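Local coordinates for protein aldehyde dehydrogenase (Listeria monocytogenes, PDB 3K9D) that probably oxidises aldehyde or oxo groups of its substrates, using NAD or NADP as electron acceptor, at residues T244-N247 against G248-C251; I336-S339 against R340-A344. All coordinates share one frame; numbering follows the deposited sequence.

Contact 1: T244-N247 against G248-C251; sequences TFDN and GTIC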
loop_
_atom_site.group_PDB
_atom_site.type_symbol
_atom_site.label_atom_id
_atom_site.label_comp_id
_atom_site.label_asym_id
_atom_site.label_seq_id
_atom_site.Cartn_x
_atom_site.Cartn_y
_atom_site.Cartn_z
ATOM N N THR A 244 0.051 30.526 11.269
ATOM C CA THR A 244 -1.138 31.381 11.175
ATOM C C THR A 244 -1.974 31.155 9.911
ATOM O O THR A 244 -3.088 31.664 9.818
ATOM C CB THR A 244 -0.778 32.888 11.222
ATOM O OG1 THR A 244 -0.010 33.219 10.064
ATOM C CG2 THR A 244 0.035 33.222 12.462
ATOM N N PHE A 245 -1.434 30.417 8.939
ATOM C CA PHE A 245 -2.133 30.129 7.686
ATOM C C PHE A 245 -3.435 29.356 7.908
ATOM O O PHE A 245 -3.407 28.213 8.360
ATOM C CB PHE A 245 -1.232 29.360 6.709
ATOM C CG PHE A 245 -1.776 29.307 5.306
ATOM C CD1 PHE A 245 -1.653 30.406 4.459
ATOM C CD2 PHE A 245 -2.410 28.174 4.836
ATOM C CE1 PHE A 245 -2.154 30.371 3.174
ATOM C CE2 PHE A 245 -2.920 28.138 3.540
ATOM C CZ PHE A 245 -2.785 29.236 2.717
ATOM N N ASP A 246 -4.559 30.007 7.591
ATOM C CA ASP A 246 -5.912 29.484 7.816
ATOM C C ASP A 246 -6.180 29.193 9.302
ATOM O O ASP A 246 -6.914 28.264 9.640
ATOM C CB ASP A 246 -6.171 28.250 6.924
ATOM C CG ASP A 246 -7.647 28.018 6.644
ATOM O OD1 ASP A 246 -8.338 28.988 6.282
ATOM O OD2 ASP A 246 -8.109 26.860 6.763
ATOM N N ASN A 247 -5.572 30.002 10.180
ATOM C CA ASN A 247 -5.512 29.753 11.637
ATOM C C ASN A 247 -5.052 28.324 12.026
ATOM O O ASN A 247 -5.601 27.728 12.945
ATOM C CB ASN A 247 -6.854 30.091 12.323
ATOM C CG ASN A 247 -7.341 31.511 12.030
ATOM O OD1 ASN A 247 -6.555 32.444 11.984
ATOM N ND2 ASN A 247 -8.638 31.667 11.853
ATOM N N GLY A 248 -4.076 27.780 11.297
ATOM C CA GLY A 248 -3.419 26.505 11.658
ATOM C C GLY A 248 -4.116 25.187 11.318
ATOM O O GLY A 248 -3.846 24.157 11.949
ATOM N N THR A 249 -5.004 25.196 10.323
ATOM C CA THR A 249 -5.769 23.986 9.946
ATOM C C THR A 249 -5.008 22.898 9.190
ATOM O O THR A 249 -5.466 21.758 9.111
ATOM C CB THR A 249 -6.974 24.338 9.052
ATOM O OG1 THR A 249 -6.508 25.125 7.957
ATOM C CG2 THR A 249 -8.032 25.095 9.834
ATOM N N ILE A 250 -3.880 23.252 8.593
ATOM C CA ILE A 250 -3.078 22.297 7.840
ATOM C C ILE A 250 -2.203 21.500 8.813
ATOM O O ILE A 250 -1.573 22.079 9.697
ATOM C CB ILE A 250 -2.266 23.031 6.726
ATOM C CG1 ILE A 250 -3.235 23.626 5.682
ATOM C CG2 ILE A 250 -1.261 22.092 6.030
ATOM C CD1 ILE A 250 -2.575 24.490 4.631
ATOM N N CYS A 251 -2.178 20.172 8.648
ATOM C CA CYS A 251 -1.481 19.228 9.552
ATOM C C CYS A 251 0.051 19.257 9.507
ATOM O O CYS A 251 0.709 18.809 10.451
ATOM C CB CYS A 251 -1.938 17.803 9.236
ATOM S SG CYS A 251 -1.751 17.421 7.483
HETATM O O HOH W 1 -1.992 25.935 8.648
#
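Two overlapping turns, 244-247 and 245-248, and a side-chain bond from Asp246 to Thr249 that spans the second shape the start of the loop between helix 232-243 and strand 256-260. Aldehyde dehydrogenases generally carry their nucleophilic cysteine in the corresponding loop, and the sequence FDNGTIC is consistent with that assignment. The first turn is closed by Asn247 N to Thr244 O at 3.0 Å, with backbone angles close to type II. One residue on, Gly248 N donates to Phe245 O at 3.0 Å. Asp246, Asn247 and Gly248 all have positive phi, so the chain coils with left-handed sense here. The same Phe245 O also receives a water at 2.7 Å, and this water accepts from Ile250 N, extending the brace past the turn. Asn247 O, in contrast, is buried and has no polar partner in the model.

Beyond these backbone bonds, Thr249 OG1 donates to Asp246 OD2 at 2.6 Å; Asp246 OD2 receives it on its anti lone pair, on the side away from OD1. Thr249 has chi1 of 52°, which puts OG1 between the backbone N and the carbonyl carbon and aims the hydroxyl at the carboxylate. Salt bridges from Lys70 and Lys73 reach OD2 as well, while Ile66 N donates to OD1; the carboxylate is thus held from several sources, and the lysines would probably favour its charged form. The Thr249 methyl CG2 rests 3.4 Å from Asp246 O. Phe245 lies against helix 67-85, and its ring also packs on Leu452 of the second subunit. With chi1 of Phe245 at -167°, the ring swings beside its own carbonyl carbon, and Ile250 CD1 meets its edge, near the ring plane, 3.7 Å from CD2.

Contact 2: I336-S339 against R340-A344; sequences IPYS and REKLA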
loop_
_atom_site.group_PDB
_atom_site.type_symbol
_atom_site.label_atom_id
_atom_site.label_comp_id
_atom_site.label_asym_id
_atom_site.label_seq_id
_atom_site.Cartn_x
_atom_site.Cartn_y
_atom_site.Cartn_z
ATOM N N ILE A 336 -0.042 16.213 28.542
ATOM C CA ILE A 336 0.625 17.494 28.257
ATOM C C ILE A 336 0.112 18.040 26.903
ATOM O O ILE A 336 0.645 17.703 25.842
ATOM C CB ILE A 336 2.182 17.359 28.340
ATOM C CG1 ILE A 336 2.657 17.340 29.801
ATOM C CG2 ILE A 336 2.885 18.530 27.699
ATOM C CD1 ILE A 336 2.694 15.989 30.472
ATOM N N PRO A 337 -0.957 18.862 26.939
ATOM C CA PRO A 337 -1.605 19.397 25.723
ATOM C C PRO A 337 -0.693 20.142 24.716
ATOM O O PRO A 337 -0.917 20.035 23.510
ATOM C CB PRO A 337 -2.683 20.338 26.283
ATOM C CG PRO A 337 -2.266 20.627 27.684
ATOM C CD PRO A 337 -1.652 19.329 28.151
ATOM N N TYR A 338 0.327 20.853 25.191
ATOM C CA TYR A 338 1.256 21.565 24.279
ATOM C C TYR A 338 2.179 20.659 23.456
ATOM O O TYR A 338 2.663 21.057 22.383
ATOM C CB TYR A 338 2.073 22.625 25.031
ATOM C CG TYR A 338 1.201 23.718 25.581
ATOM C CD1 TYR A 338 0.398 24.483 24.730
ATOM C CD2 TYR A 338 1.154 23.978 26.948
ATOM C CE1 TYR A 338 -0.427 25.484 25.232
ATOM C CE2 TYR A 338 0.321 24.969 27.457
ATOM C CZ TYR A 338 -0.458 25.723 26.588
ATOM O OH TYR A 338 -1.280 26.717 27.078
ATOM N N SER A 339 2.401 19.440 23.949
ATOM C CA SER A 339 3.206 18.442 23.250
ATOM C C SER A 339 2.410 17.684 22.188
ATOM O O SER A 339 2.915 16.727 21.598
ATOM C CB SER A 339 3.818 17.450 24.248
ATOM O OG SER A 339 2.833 16.554 24.762
ATOM N N ARG A 340 1.177 18.128 21.935
ATOM C CA ARG A 340 0.240 17.443 21.037
ATOM C C ARG A 340 -0.329 18.370 19.953
ATOM O O ARG A 340 -0.082 19.584 19.953
ATOM C CB ARG A 340 -0.894 16.802 21.854
ATOM C CG ARG A 340 -0.407 15.823 22.953
ATOM C CD ARG A 340 -1.551 15.213 23.741
ATOM N NE ARG A 340 -2.613 14.711 22.866
ATOM C CZ ARG A 340 -3.785 14.245 23.299
ATOM N NH1 ARG A 340 -4.691 13.803 22.432
ATOM N NH2 ARG A 340 -4.056 14.218 24.596
ATOM N N GLU A 341 -1.083 17.792 19.023
ATOM C CA GLU A 341 -1.533 18.516 17.846
ATOM C C GLU A 341 -2.614 19.535 18.213
ATOM O O GLU A 341 -3.672 19.183 18.736
ATOM C CB GLU A 341 -1.996 17.539 16.767
ATOM C CG GLU A 341 -2.593 18.186 15.525
ATOM C CD GLU A 341 -3.378 17.188 14.709
ATOM O OE1 GLU A 341 -4.415 16.691 15.204
ATOM O OE2 GLU A 341 -2.954 16.889 13.581
ATOM N N LYS A 342 -2.289 20.809 18.005
ATOM C CA LYS A 342 -3.210 21.907 18.238
ATOM C C LYS A 342 -3.397 22.548 16.883
ATOM O O LYS A 342 -2.493 23.210 16.370
ATOM C CB LYS A 342 -2.611 22.935 19.207
ATOM C CG LYS A 342 -2.013 22.350 20.469
ATOM C CD LYS A 342 -1.059 23.299 21.180
ATOM C CE LYS A 342 0.252 23.534 20.441
ATOM N NZ LYS A 342 1.188 22.373 20.289
ATOM N N LEU A 343 -4.552 22.321 16.282
ATOM C CA LEU A 343 -4.805 22.810 14.934
ATOM C C LEU A 343 -5.329 24.235 15.021
ATOM O O LEU A 343 -6.477 24.502 14.700
ATOM C CB LEU A 343 -5.799 21.902 14.208
ATOM C CG LEU A 343 -5.312 20.545 13.699
ATOM C CD1 LEU A 343 -6.462 19.797 13.030
ATOM C CD2 LEU A 343 -4.130 20.690 12.733
ATOM N N ALA A 344 -4.446 25.134 15.450
ATOM C CA ALA A 344 -4.790 26.475 15.909
ATOM C C ALA A 344 -3.487 27.255 16.052
ATOM O O ALA A 344 -2.432 26.637 16.243
ATOM C CB ALA A 344 -5.503 26.388 17.273
#
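In the loop joining strand 324-328 to strand 346-352 of the parallel sheet, Lys342 reaches back over the short 3-10 turn of Pro337 to Ser339, and its NZ satisfies two backbone carbonyls. NZ donates to Tyr338 O at 2.9 Å, standing above the carbonyl plane, and to Arg340 O at 3.1 Å, approached almost end-on with a C=O...N angle of 166°. Bends at chi3 and chi4 (-70° and -66°) fold the chain into that position, bringing CD to 4.0 Å from Tyr338 CD1.

At the start of the turn Ile336 O has two donors: Ser339 N at 3.1 Å and Ser339 OG at 2.7 Å, the hydroxyl in the carbonyl plane on a lone pair. Ser339 OG is also bonded to Gly333 N. Pro337 O accepts from Arg340 N at 3.2 Å. The guanidinium of Arg340 finds its partners beyond the turn: NE pairs with Glu369, and NH2 donates to Gly296 O and Ala334 O. Tyr338 OH bonds to Ala284 O. That tyrosine touches Leu287 and Ile291 of helix 281-291 and also Ile346 and Ala348 of strand 346-352, while Pro337 rests on the same helix at Ile291.

How the contacts relate
Both contacts are largely buried, their centres 13 Å apart, and each lies in a loop leading to a strand of the same parallel sheet: 256-260 after contact 1 and 346-352 after contact 2, neighbours in that sheet. They touch through Leu343, whose CD2 lies 3.6 Å from Gly248 O, and Gly304 bonds to both loops, at Asn247 ND2 and at the backbone of Leu343. Contact 1 is nearer the chain centre, about 12 Å against 17 Å, yet it alone meets the second subunit. In contact 1 a carboxylate, probably anionic, is the acceptor; in contact 2 a lysine ammonium, presumably charged, is the donor, to carbonyl oxygens.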